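Local coordinates for type II restriction enzyme NgoMIV (Neisseria gonorrhoeae, PDB 1FIU), which recognises the double-stranded DNA sequence 5'-GCCGGC-3' and cleaves it after the first G, working as a magnesium-dependent homotetramer, at residues H86-P89 and G90-V94; N204-R207 and N208-G211; L249-I252 and L253-N257. All coordinates share one frame; numbering follows the deposited sequence.

Interaction 1: residues H86-P89 and G90-V94; sequences HIRP and GDWNV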
loop_
_atom_site.group_PDB
_atom_site.type_symbol
_atom_site.label_atom_id
_atom_site.label_comp_id
_atom_site.label_asym_id
_atom_site.label_seq_id
_atom_site.Cartn_x
_atom_site.Cartn_y
_atom_site.Cartn_z
ATOM N N HIS I 86 -1.936 12.638 -33.340
ATOM C CA HIS I 86 -3.341 12.469 -33.722
ATOM C C HIS I 86 -4.109 11.522 -32.809
ATOM O O HIS I 86 -5.340 11.557 -32.775
ATOM C CB HIS I 86 -3.465 11.991 -35.185
ATOM C CG HIS I 86 -2.818 10.670 -35.452
ATOM N ND1 HIS I 86 -1.471 10.452 -35.253
ATOM C CD2 HIS I 86 -3.329 9.499 -35.901
ATOM C CE1 HIS I 86 -1.179 9.203 -35.567
ATOM N NE2 HIS I 86 -2.287 8.603 -35.964
ATOM N N ILE I 87 -3.411 10.653 -32.082
ATOM C CA ILE I 87 -4.129 9.774 -31.171
ATOM C C ILE I 87 -3.951 10.216 -29.714
ATOM O O ILE I 87 -4.684 9.759 -28.834
ATOM C CB ILE I 87 -3.726 8.288 -31.311
ATOM C CG1 ILE I 87 -2.249 8.109 -31.005
ATOM C CG2 ILE I 87 -4.094 7.774 -32.727
ATOM C CD1 ILE I 87 -1.829 6.634 -30.969
ATOM N N ARG I 88 -2.985 11.107 -29.469
ATOM C CA ARG I 88 -2.728 11.636 -28.119
ATOM C C ARG I 88 -2.102 13.029 -28.252
ATOM O O ARG I 88 -0.911 13.251 -28.017
ATOM C CB ARG I 88 -1.793 10.702 -27.329
ATOM C CG ARG I 88 -1.841 10.922 -25.791
ATOM C CD ARG I 88 -3.215 10.589 -25.172
ATOM N NE ARG I 88 -3.122 10.344 -23.724
ATOM C CZ ARG I 88 -3.143 11.282 -22.769
ATOM N NH1 ARG I 88 -3.268 12.575 -23.091
ATOM N NH2 ARG I 88 -3.014 10.929 -21.495
ATOM N N PRO I 89 -2.924 13.996 -28.644
ATOM C CA PRO I 89 -2.471 15.371 -28.822
ATOM C C PRO I 89 -1.992 16.053 -27.548
ATOM O O PRO I 89 -2.384 15.673 -26.439
ATOM C CB PRO I 89 -3.695 16.058 -29.435
ATOM C CG PRO I 89 -4.841 15.269 -28.945
ATOM C CD PRO I 89 -4.341 13.841 -29.020
ATOM N N GLY I 90 -1.115 17.046 -27.710
ATOM C CA GLY I 90 -0.629 17.778 -26.549
ATOM C C GLY I 90 0.708 18.428 -26.823
ATOM O O GLY I 90 1.345 18.125 -27.838
ATOM N N ASP I 91 1.132 19.318 -25.929
ATOM C CA ASP I 91 2.417 19.996 -26.037
ATOM C C ASP I 91 3.285 19.168 -25.088
ATOM O O ASP I 91 3.351 19.444 -23.899
ATOM C CB ASP I 91 2.261 21.438 -25.527
ATOM C CG ASP I 91 3.558 22.224 -25.585
ATOM O OD1 ASP I 91 4.575 21.685 -26.069
ATOM O OD2 ASP I 91 3.552 23.393 -25.142
ATOM N N TRP I 92 3.941 18.141 -25.637
ATOM C CA TRP I 92 4.726 17.200 -24.826
ATOM C C TRP I 92 6.214 17.466 -24.747
ATOM O O TRP I 92 6.809 17.944 -25.705
ATOM C CB TRP I 92 4.538 15.775 -25.374
ATOM C CG TRP I 92 3.112 15.342 -25.557
ATOM C CD1 TRP I 92 2.394 15.347 -26.719
ATOM C CD2 TRP I 92 2.230 14.846 -24.539
ATOM N NE1 TRP I 92 1.117 14.878 -26.489
ATOM C CE2 TRP I 92 0.986 14.570 -25.161
ATOM C CE3 TRP I 92 2.371 14.607 -23.161
ATOM C CZ2 TRP I 92 -0.116 14.069 -24.456
ATOM C CZ3 TRP I 92 1.276 14.103 -22.457
ATOM C CH2 TRP I 92 0.046 13.842 -23.106
ATOM N N ASN I 93 6.807 17.160 -23.594
ATOM C CA ASN I 93 8.243 17.308 -23.427
ATOM C C ASN I 93 8.756 15.988 -22.892
ATOM O O ASN I 93 8.111 15.350 -22.053
ATOM C CB ASN I 93 8.560 18.415 -22.435
ATOM C CG ASN I 93 7.970 19.747 -22.857
ATOM O OD1 ASN I 93 8.265 20.254 -23.949
ATOM N ND2 ASN I 93 7.126 20.319 -22.003
ATOM N N VAL I 94 9.908 15.565 -23.385
ATOM C CA VAL I 94 10.496 14.310 -22.910
ATOM C C VAL I 94 11.903 14.641 -22.468
ATOM O O VAL I 94 12.656 15.257 -23.222
ATOM C CB VAL I 94 10.588 13.259 -24.038
ATOM C CG1 VAL I 94 11.211 11.951 -23.488
ATOM C CG2 VAL I 94 9.227 12.987 -24.610
#
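Trp92 NE1 donates to Arg88 O at 3.0 Å, in the loop that leads into strand 92-96. The bond is bent, with an N-H...O angle of 140°. The carbonyl oxygen lies near the indole edge, but 23° out of the ring plane. Trp92 CG stands beside its own backbone N (chi1 -52°), and CB points back toward residues 86-89; with chi2, this puts the NE1 edge toward Arg88 O. Further round the indole, CZ2 lies 3.4 Å from Pro89 O. The Arg88 side chain bends at chi2 and crosses the indole at about a right angle. Its CG is 3.8 Å from Trp92 CZ2, and its NH1 reaches Trp92 CH2 at 3.5 Å. Trp92 CH2 lies over one face of the guanidinium, whereas NH1 lies in the indole plane at the ring edge. This is not a stack. The guanidinium is held by charge: NE pairs with the C-terminal carboxylate of Val286, and NH2 with that of Val286 in the second subunit. Gly90 is extended, with backbone angles that call for glycine. Beyond it, strand 92-96 runs antiparallel to strand 141-145 at one side of the sheet, while Trp92 meets Phe81 of helix 62-81 edge-to-face.

Interaction 2: residues N204-R207 and N208-G211; sequences NLVR and NRKG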
loop_
_atom_site.group_PDB
_atom_site.type_symbol
_atom_site.label_atom_id
_atom_site.label_comp_id
_atom_site.label_asym_id
_atom_site.label_seq_id
_atom_site.Cartn_x
_atom_site.Cartn_y
_atom_site.Cartn_z
ATOM N N ASN I 204 6.031 5.529 -4.286
ATOM C CA ASN I 204 6.005 6.922 -3.860
ATOM C C ASN I 204 5.135 7.747 -4.816
ATOM O O ASN I 204 4.396 8.642 -4.392
ATOM C CB ASN I 204 7.415 7.495 -3.812
ATOM C CG ASN I 204 8.152 7.103 -2.529
ATOM O OD1 ASN I 204 7.527 6.942 -1.477
ATOM N ND2 ASN I 204 9.473 6.966 -2.605
ATOM N N LEU I 205 5.205 7.456 -6.113
ATOM C CA LEU I 205 4.387 8.184 -7.082
ATOM C C LEU I 205 2.902 7.862 -6.836
ATOM O O LEU I 205 2.018 8.724 -6.970
ATOM C CB LEU I 205 4.781 7.768 -8.512
ATOM C CG LEU I 205 6.151 8.286 -8.972
ATOM C CD1 LEU I 205 6.454 7.713 -10.359
ATOM C CD2 LEU I 205 6.121 9.817 -8.984
ATOM N N VAL I 206 2.624 6.604 -6.484
ATOM C CA VAL I 206 1.246 6.217 -6.200
ATOM C C VAL I 206 0.702 6.904 -4.948
ATOM O O VAL I 206 -0.374 7.539 -4.971
ATOM C CB VAL I 206 1.123 4.678 -5.959
ATOM C CG1 VAL I 206 -0.264 4.338 -5.383
ATOM C CG2 VAL I 206 1.372 3.925 -7.251
ATOM N N ARG I 207 1.453 6.765 -3.857
ATOM C CA ARG I 207 1.032 7.280 -2.559
ATOM C C ARG I 207 0.885 8.772 -2.399
ATOM O O ARG I 207 0.072 9.228 -1.589
ATOM C CB ARG I 207 1.988 6.775 -1.470
ATOM C CG ARG I 207 1.884 5.272 -1.259
ATOM C CD ARG I 207 2.920 4.744 -0.276
ATOM N NE ARG I 207 2.692 3.317 -0.042
ATOM C CZ ARG I 207 3.533 2.507 0.597
ATOM N NH1 ARG I 207 4.675 2.979 1.077
ATOM N NH2 ARG I 207 3.230 1.220 0.743
ATOM N N ASN I 208 1.644 9.535 -3.170
ATOM C CA ASN I 208 1.649 10.996 -2.997
ATOM C C ASN I 208 0.944 11.827 -4.059
ATOM O O ASN I 208 0.980 13.061 -4.016
ATOM C CB ASN I 208 3.111 11.463 -2.868
ATOM C CG ASN I 208 3.742 10.968 -1.594
ATOM O OD1 ASN I 208 3.384 11.425 -0.510
ATOM N ND2 ASN I 208 4.640 9.991 -1.701
ATOM N N ARG I 209 0.298 11.177 -5.016
ATOM C CA ARG I 209 -0.325 11.923 -6.104
ATOM C C ARG I 209 -1.609 12.672 -5.793
ATOM O O ARG I 209 -2.397 12.267 -4.937
ATOM C CB ARG I 209 -0.674 10.989 -7.268
ATOM C CG ARG I 209 -1.930 10.136 -6.983
ATOM C CD ARG I 209 -2.191 9.100 -8.096
ATOM N NE ARG I 209 -3.515 8.491 -7.958
ATOM C CZ ARG I 209 -3.832 7.500 -7.117
ATOM N NH1 ARG I 209 -2.921 6.951 -6.314
ATOM N NH2 ARG I 209 -5.097 7.051 -7.072
ATOM N N LYS I 210 -1.793 13.770 -6.519
ATOM C CA LYS I 210 -3.046 14.526 -6.477
ATOM C C LYS I 210 -3.357 14.594 -7.963
ATOM O O LYS I 210 -2.733 15.358 -8.710
ATOM C CB LYS I 210 -2.839 15.916 -5.869
ATOM C CG LYS I 210 -2.507 15.836 -4.399
ATOM C CD LYS I 210 -2.509 17.240 -3.787
ATOM C CE LYS I 210 -2.182 17.170 -2.322
ATOM N NZ LYS I 210 -2.218 18.562 -1.715
ATOM N N GLY I 211 -4.302 13.778 -8.410
ATOM C CA GLY I 211 -4.642 13.716 -9.817
ATOM C C GLY I 211 -4.354 12.313 -10.355
ATOM O O GLY I 211 -4.062 11.426 -9.547
#
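The C-terminal end of helix 197-208 carries this contact, where the chain leaves the helix for the loop before strand 215-220. Asn208 binds the carbonyl of Asn204 twice. Its backbone N reaches Asn204 O at 3.1 Å, the helical i to i+4 bond. Its side-chain ND2 reaches the same Asn204 O at 3.0 Å, with an N-H...O angle of 150°. CG of Asn208 sits beside the backbone N (chi1 -67°), which brings the amide back along the last turn. The oxygen is tilted somewhat from that amide's plane. The two bonds tie the Asn208 amide to the last turn of the helix.

Arg209 follows in the loop and returns to the helix by a different path. Its CB lies 3.5 Å from Leu205 O. Its CG is placed between the backbone N and the carbonyl carbon (chi1 76°), and the chain then runs extended alongside Val206, pointing the same way. CG is 3.6 Å from Val206 O, and NH1 donates to that oxygen at 2.9 Å. The carbonyl oxygen lies at the edge of the guanidinium, near its plane. Val206 CG1 also touches Arg209 NH1, at 3.8 Å. Helix-end carbonyls are expected to be electron-rich, which would suit a cationic donor.

The same guanidinium crosses to the second subunit, with a salt bridge from NH2 to Asp239 and a hydrogen bond from NH1 to Gly236 O. Val206 packs on Val206 of that subunit, and Arg207 NH1 forms a salt bridge with Glu237 of the third subunit. Within the chain, Leu205 O accepts a hydrogen bond from Tyr111 OH.

Interaction 3: residues L249-I252 and L253-N257; sequences LEQI and LQSLN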
loop_
_atom_site.group_PDB
_atom_site.type_symbol
_atom_site.label_atom_id
_atom_site.label_comp_id
_atom_site.label_asym_id
_atom_site.label_seq_id
_atom_site.Cartn_x
_atom_site.Cartn_y
_atom_site.Cartn_z
ATOM N N LEU I 249 15.689 -11.306 -28.213
ATOM C CA LEU I 249 15.753 -12.131 -27.014
ATOM C C LEU I 249 14.915 -13.392 -27.243
ATOM O O LEU I 249 15.353 -14.505 -26.935
ATOM C CB LEU I 249 15.187 -11.379 -25.798
ATOM C CG LEU I 249 14.953 -12.172 -24.505
ATOM C CD1 LEU I 249 16.214 -12.900 -24.022
ATOM C CD2 LEU I 249 14.514 -11.163 -23.435
ATOM N N GLU I 250 13.709 -13.212 -27.777
ATOM C CA GLU I 250 12.819 -14.347 -28.031
ATOM C C GLU I 250 13.453 -15.317 -29.027
ATOM O O GLU I 250 13.398 -16.536 -28.827
ATOM C CB GLU I 250 11.469 -13.872 -28.581
ATOM C CG GLU I 250 10.459 -14.994 -28.789
ATOM C CD GLU I 250 9.145 -14.506 -29.399
ATOM O OE1 GLU I 250 9.154 -13.535 -30.190
ATOM O OE2 GLU I 250 8.098 -15.112 -29.095
ATOM N N GLN I 251 14.057 -14.776 -30.080
ATOM C CA GLN I 251 14.687 -15.627 -31.107
ATOM C C GLN I 251 15.852 -16.434 -30.531
ATOM O O GLN I 251 16.007 -17.637 -30.838
ATOM C CB GLN I 251 15.180 -14.764 -32.275
ATOM C CG GLN I 251 15.571 -15.554 -33.537
ATOM C CD GLN I 251 15.912 -14.635 -34.709
ATOM O OE1 GLN I 251 15.181 -13.682 -35.000
ATOM N NE2 GLN I 251 17.024 -14.916 -35.382
ATOM N N ILE I 252 16.679 -15.794 -29.703
ATOM C CA ILE I 252 17.820 -16.520 -29.142
ATOM C C ILE I 252 17.374 -17.601 -28.178
ATOM O O ILE I 252 17.896 -18.721 -28.216
ATOM C CB ILE I 252 18.835 -15.576 -28.464
ATOM C CG1 ILE I 252 19.393 -14.621 -29.523
ATOM C CG2 ILE I 252 20.013 -16.372 -27.864
ATOM C CD1 ILE I 252 20.000 -15.354 -30.746
ATOM N N LEU I 253 16.400 -17.290 -27.319
ATOM C CA LEU I 253 15.903 -18.297 -26.392
ATOM C C LEU I 253 15.362 -19.494 -27.179
ATOM O O LEU I 253 15.607 -20.642 -26.808
ATOM C CB LEU I 253 14.789 -17.727 -25.513
ATOM C CG LEU I 253 15.243 -16.599 -24.570
ATOM C CD1 LEU I 253 14.014 -15.989 -23.898
ATOM C CD2 LEU I 253 16.195 -17.112 -23.512
ATOM N N GLN I 254 14.626 -19.228 -28.252
ATOM C CA GLN I 254 14.069 -20.315 -29.062
ATOM C C GLN I 254 15.171 -21.115 -29.730
ATOM O O GLN I 254 15.143 -22.351 -29.717
ATOM C CB GLN I 254 13.122 -19.753 -30.118
ATOM C CG GLN I 254 11.810 -19.212 -29.539
ATOM C CD GLN I 254 10.795 -20.321 -29.241
ATOM O OE1 GLN I 254 11.131 -21.514 -29.237
ATOM N NE2 GLN I 254 9.547 -19.928 -28.987
ATOM N N SER I 255 16.141 -20.419 -30.312
ATOM C CA SER I 255 17.253 -21.078 -31.004
ATOM C C SER I 255 18.044 -22.013 -30.107
ATOM O O SER I 255 18.338 -23.149 -30.503
ATOM C CB SER I 255 18.200 -20.033 -31.595
ATOM O OG SER I 255 17.581 -19.393 -32.692
ATOM N N LEU I 256 18.414 -21.533 -28.921
ATOM C CA LEU I 256 19.193 -22.325 -27.957
ATOM C C LEU I 256 18.376 -23.315 -27.126
ATOM O O LEU I 256 18.937 -24.083 -26.342
ATOM C CB LEU I 256 19.960 -21.402 -27.005
ATOM C CG LEU I 256 20.864 -20.379 -27.705
ATOM C CD1 LEU I 256 21.628 -19.567 -26.673
ATOM C CD2 LEU I 256 21.837 -21.113 -28.632
ATOM N N ASN I 257 17.058 -23.304 -27.292
ATOM C CA ASN I 257 16.185 -24.194 -26.537
ATOM C C ASN I 257 16.407 -24.100 -25.022
ATOM O O ASN I 257 16.540 -25.119 -24.339
ATOM C CB ASN I 257 16.337 -25.663 -27.010
ATOM C CG ASN I 257 15.816 -25.888 -28.429
ATOM O OD1 ASN I 257 14.720 -25.440 -28.780
ATOM N ND2 ASN I 257 16.592 -26.596 -29.249
#
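Leu253 follows Leu249 by one helical turn and lies against it. Its CB is 3.6 Å from Leu249 O, and CG comes to 3.2 Å from the same oxygen. CD1 then meets Leu249 CD1 at 3.8 Å, and the two side chains cross obliquely. CG of Leu253 stands beside its backbone N (chi1 -65°), which turns the branch back along the helix. Leu253 N bonds to Leu249 O, and the i to i+4 pattern continues through Leu256. Ser255 grips Gln251 O twice: its N, at 2.8 Å, and its OG, at 3.0 Å, both donate to it. They approach from opposite faces of the carbonyl plane, the hydroxyl from 38° above it. Ile252 and Leu256 lie side by side, with CG2 of Ile252 3.8 Å from CD1 of Leu256. The helix closes in a Schellman motif, with Asn257 at positive phi (53°). Glu250 OE2 and Gln254 NE2 both hydrogen-bond to Tyr266 OH of helix 259-270. Leu249 and Leu253 fill the buried side of helix 246-256. They pack on Ile43 of helix 38-50, on helix 225-232, and on Phe265, Ala261 and Leu262 of helix 259-270.

In the fold
All three interactions are local, and each combines buried with more accessible residues. Interactions 2 and 3 both include the end of a helix, whereas interaction 1 is a loop entering the edge strand 92-96. Their chemistry follows their surroundings. Interactions 1 and 2 both touch the second subunit. In both, arginines form salt bridges to other subunits; in interaction 2 Arg209 also bonds a helix carbonyl within the contact, and the contact reaches the third and fourth subunits. No other protein chain of the assembly touches interaction 3. Its leucines 249 and 253 pack among helices of its own chain, while Gln251, Gln254, Ser255 and Leu256 are exposed. Interactions 2 and 3 lie on opposite sides of the chain's centre, about 39 Å apart between centres.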